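Local coordinates for BWI-1=PROTEASE inhibitor/trypsin inhibitor (Fagopyrum esculentum, PDB 3RDY), which inhibits trypsin as a serine protease inhibitor of the potato type I family, at residues A[33-38]-A[60-65]. Residues are numbered along the deposited sequence; the frame is centred on the assembly and turned at random.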
ATOM      1  N   LYS A  33      -6.491   4.423  -3.745  1.00 22.62           N
ATOM      2  CA  LYS A  33      -6.935   4.840  -5.059  1.00 27.12           C
ATOM      3  C   LYS A  33      -5.787   5.408  -5.897  1.00 28.12           C
ATOM      4  O   LYS A  33      -5.689   5.109  -7.092  1.00 26.85           O
ATOM      5  CB  LYS A  33      -8.093   5.839  -4.909  1.00 29.20           C
ATOM      6  N   ILE A  34      -4.908   6.198  -5.273  1.00 25.54           N
ATOM      7  CA  ILE A  34      -3.725   6.769  -5.943  1.00 23.32           C
ATOM      8  C   ILE A  34      -2.760   5.674  -6.347  1.00 27.80           C
ATOM      9  O   ILE A  34      -2.214   5.670  -7.445  1.00 26.84           O
ATOM     10  CB  ILE A  34      -3.032   7.818  -5.034  1.00 26.12           C
ATOM     11  CG1 ILE A  34      -3.932   9.064  -4.898  1.00 28.50           C
ATOM     12  CG2 ILE A  34      -1.632   8.230  -5.580  1.00 24.83           C
ATOM     13  CD1 ILE A  34      -3.476  10.064  -3.819  1.00 30.64           C
ATOM     14  N   ILE A  35      -2.551   4.726  -5.447  1.00 23.53           N
ATOM     15  CA  ILE A  35      -1.633   3.636  -5.717  1.00 25.82           C
ATOM     16  C   ILE A  35      -2.087   2.862  -6.960  1.00 23.58           C
ATOM     17  O   ILE A  35      -1.273   2.575  -7.848  1.00 25.93           O
ATOM     18  CB  ILE A  35      -1.550   2.705  -4.493  1.00 22.98           C
ATOM     19  CG1 ILE A  35      -0.727   3.399  -3.387  1.00 21.85           C
ATOM     20  CG2 ILE A  35      -0.899   1.351  -4.871  1.00 21.67           C
ATOM     21  CD1 ILE A  35      -0.965   2.833  -1.992  1.00 21.39           C
ATOM     22  N   GLU A  36      -3.378   2.533  -7.006  1.00 24.36           N
ATOM     23  CA  GLU A  36      -3.930   1.710  -8.086  1.00 26.79           C
ATOM     24  C   GLU A  36      -3.975   2.460  -9.422  1.00 29.07           C
ATOM     25  O   GLU A  36      -3.813   1.853 -10.484  1.00 28.79           O
ATOM     26  CB  GLU A  36      -5.294   1.147  -7.690  1.00 27.06           C
ATOM     27  CG  GLU A  36      -5.182   0.012  -6.646  1.00 26.52           C
ATOM     28  CD  GLU A  36      -6.518  -0.475  -6.172  1.00 31.10           C
ATOM     29  OE1 GLU A  36      -7.552   0.056  -6.644  1.00 34.94           O
ATOM     30  OE2 GLU A  36      -6.537  -1.383  -5.321  1.00 28.35           O
ATOM     31  N   ASN A  37      -4.152   3.778  -9.360  1.00 28.28           N
ATOM     32  CA  ASN A  37      -4.051   4.634 -10.540  1.00 30.52           C
ATOM     33  C   ASN A  37      -2.622   4.739 -11.070  1.00 34.17           C
ATOM     34  O   ASN A  37      -2.408   4.781 -12.288  1.00 31.34           O
ATOM     35  CB  ASN A  37      -4.558   6.041 -10.223  1.00 31.51           C
ATOM     36  CG  ASN A  37      -6.073   6.143 -10.241  1.00 45.02           C
ATOM     37  OD1 ASN A  37      -6.653   7.042  -9.615  1.00 51.07           O
ATOM     38  ND2 ASN A  37      -6.727   5.231 -10.961  1.00 46.76           N
ATOM     39  N   GLU A  38      -1.644   4.765 -10.160  1.00 27.15           N
ATOM     40  CA  GLU A  38      -0.255   4.996 -10.529  1.00 28.20           C
ATOM     41  C   GLU A  38       0.461   3.743 -10.968  1.00 29.85           C
ATOM     42  O   GLU A  38       1.472   3.821 -11.664  1.00 30.53           O
ATOM     43  CB  GLU A  38       0.520   5.658  -9.389  1.00 28.55           C
ATOM     44  CG  GLU A  38       0.014   7.081  -9.101  1.00 28.61           C
ATOM     45  CD  GLU A  38       0.867   7.828  -8.107  1.00 30.92           C
ATOM     46  OE1 GLU A  38       1.704   7.186  -7.453  1.00 29.58           O
ATOM     47  OE2 GLU A  38       0.708   9.064  -7.989  1.00 31.45           O
ATOM     48  N   ASP A  60       1.853  -7.681  -7.618  1.00 24.86           N
ATOM     49  CA  ASP A  60       0.498  -7.173  -7.868  1.00 25.32           C
ATOM     50  C   ASP A  60      -0.214  -6.804  -6.557  1.00 26.22           C
ATOM     51  O   ASP A  60      -1.442  -6.721  -6.501  1.00 25.48           O
ATOM     52  CB  ASP A  60      -0.336  -8.224  -8.640  1.00 25.36           C
ATOM     53  CG  ASP A  60      -0.475  -9.553  -7.891  1.00 31.02           C
ATOM     54  OD1 ASP A  60       0.021  -9.675  -6.752  1.00 30.41           O
ATOM     55  OD2 ASP A  60      -1.085 -10.509  -8.438  1.00 30.39           O
ATOM     56  N   ARG A  61       0.564  -6.547  -5.507  1.00 24.51           N
ATOM     57  CA  ARG A  61      -0.051  -6.354  -4.188  1.00 23.75           C
ATOM     58  C   ARG A  61       0.678  -5.237  -3.457  1.00 23.55           C
ATOM     59  O   ARG A  61       1.896  -5.216  -3.440  1.00 23.04           O
ATOM     60  CB  ARG A  61       0.076  -7.646  -3.387  1.00 22.46           C
ATOM     61  CG  ARG A  61      -0.383  -7.533  -1.901  1.00 24.69           C
ATOM     62  CD  ARG A  61      -0.318  -8.884  -1.176  1.00 23.54           C
ATOM     63  NE  ARG A  61       1.075  -9.304  -1.003  1.00 22.29           N
ATOM     64  CZ  ARG A  61       1.474 -10.537  -0.712  1.00 26.10           C
ATOM     65  NH1 ARG A  61       2.770 -10.795  -0.593  1.00 25.07           N
ATOM     66  NH2 ARG A  61       0.589 -11.505  -0.485  1.00 27.26           N
ATOM     67  N   VAL A  62      -0.079  -4.340  -2.831  1.00 22.77           N
ATOM     68  CA  VAL A  62       0.495  -3.266  -2.033  1.00 20.93           C
ATOM     69  C   VAL A  62      -0.276  -3.201  -0.703  1.00 20.80           C
ATOM     70  O   VAL A  62      -1.447  -2.802  -0.677  1.00 20.63           O
ATOM     71  CB  VAL A  62       0.390  -1.879  -2.727  1.00 23.10           C
ATOM     72  CG1 VAL A  62       0.897  -0.773  -1.797  1.00 20.52           C
ATOM     73  CG2 VAL A  62       1.200  -1.818  -4.045  1.00 24.81           C
ATOM     74  N   TRP A  63       0.368  -3.602   0.383  1.00 19.83           N
ATOM     75  CA  TRP A  63      -0.243  -3.454   1.714  1.00 22.04           C
ATOM     76  C   TRP A  63      -0.238  -1.984   2.077  1.00 21.96           C
ATOM     77  O   TRP A  63       0.777  -1.303   1.927  1.00 23.54           O
ATOM     78  CB  TRP A  63       0.549  -4.213   2.787  1.00 22.95           C
ATOM     79  CG  TRP A  63       0.663  -5.690   2.566  1.00 22.13           C
ATOM     80  CD1 TRP A  63       1.813  -6.398   2.338  1.00 22.75           C
ATOM     81  CD2 TRP A  63      -0.410  -6.639   2.528  1.00 23.78           C
ATOM     82  NE1 TRP A  63       1.520  -7.734   2.169  1.00 26.76           N
ATOM     83  CE2 TRP A  63       0.166  -7.910   2.289  1.00 24.39           C
ATOM     84  CE3 TRP A  63      -1.797  -6.541   2.702  1.00 27.29           C
ATOM     85  CZ2 TRP A  63      -0.608  -9.075   2.196  1.00 25.63           C
ATOM     86  CZ3 TRP A  63      -2.561  -7.701   2.607  1.00 28.14           C
ATOM     87  CH2 TRP A  63      -1.957  -8.949   2.365  1.00 27.61           C
ATOM     88  N   VAL A  64      -1.359  -1.507   2.594  1.00 21.59           N
ATOM     89  CA  VAL A  64      -1.502  -0.117   2.997  1.00 20.79           C
ATOM     90  C   VAL A  64      -1.852  -0.093   4.481  1.00 21.65           C
ATOM     91  O   VAL A  64      -3.009  -0.299   4.861  1.00 22.89           O
ATOM     92  CB  VAL A  64      -2.578   0.611   2.108  1.00 22.38           C
ATOM     93  CG1 VAL A  64      -2.829   2.054   2.571  1.00 20.48           C
ATOM     94  CG2 VAL A  64      -2.133   0.604   0.626  1.00 20.29           C
ATOM     95  N   PHE A  65      -0.833   0.112   5.315  1.00 21.99           N
ATOM     96  CA  PHE A  65      -1.002  -0.024   6.764  1.00 20.53           C
ATOM     97  C   PHE A  65      -1.407   1.305   7.377  1.00 22.01           C
ATOM     98  O   PHE A  65      -0.709   2.313   7.202  1.00 23.01           O
ATOM     99  CB  PHE A  65       0.289  -0.479   7.409  1.00 21.23           C
ATOM    100  CG  PHE A  65       0.659  -1.890   7.098  1.00 21.34           C
ATOM    101  CD1 PHE A  65      -0.111  -2.943   7.587  1.00 23.42           C
ATOM    102  CD2 PHE A  65       1.784  -2.170   6.320  1.00 23.82           C
ATOM    103  CE1 PHE A  65       0.240  -4.254   7.295  1.00 23.83           C
ATOM    104  CE2 PHE A  65       2.130  -3.469   6.022  1.00 27.56           C
ATOM    105  CZ  PHE A  65       1.363  -4.505   6.515  1.00 25.87           C
TER
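Ile35 on helix 28-38 faces Val62 and Val64 on strand 61-66, with the CA atoms of Ile35 and Val62 8.1 Å apart, a spacing bridged by side chains alone. The pairing illustrates how a helix is seated on a sheet: one branched residue reaches down and touches two strand residues spaced two apart, whose side chains share a face. With CG1 beside the backbone N (chi1 -74°), CG2 of Ile35 is left anti to that nitrogen and meets Val62. There Ile35 CG2 comes within 3.9 Å of Val62 CG2. The longer arm carries Ile35 CD1 to 3.6 Å from Val64 CG2. Ile35 CD1 also lies 4.1 Å from Val62 CG1, so the isoleucine spans both valines. Leu23 adds to the packing around Ile35, and Pro76 touches Val62. Cutting Ile35 back to an alanine is likely to open a gap over the two valines and leave Val64 without its methyl partner on the helix. Strand 61-66 pairs in parallel with strand 43-48, through backbone hydrogen bonds between Ile45 and both valines, and the helix packs on this small sheet as in the potato type I inhibitor fold. All three residues are buried and meet through hydrocarbon alone, which implies that helix and strand are held here by shape and exclusion of water.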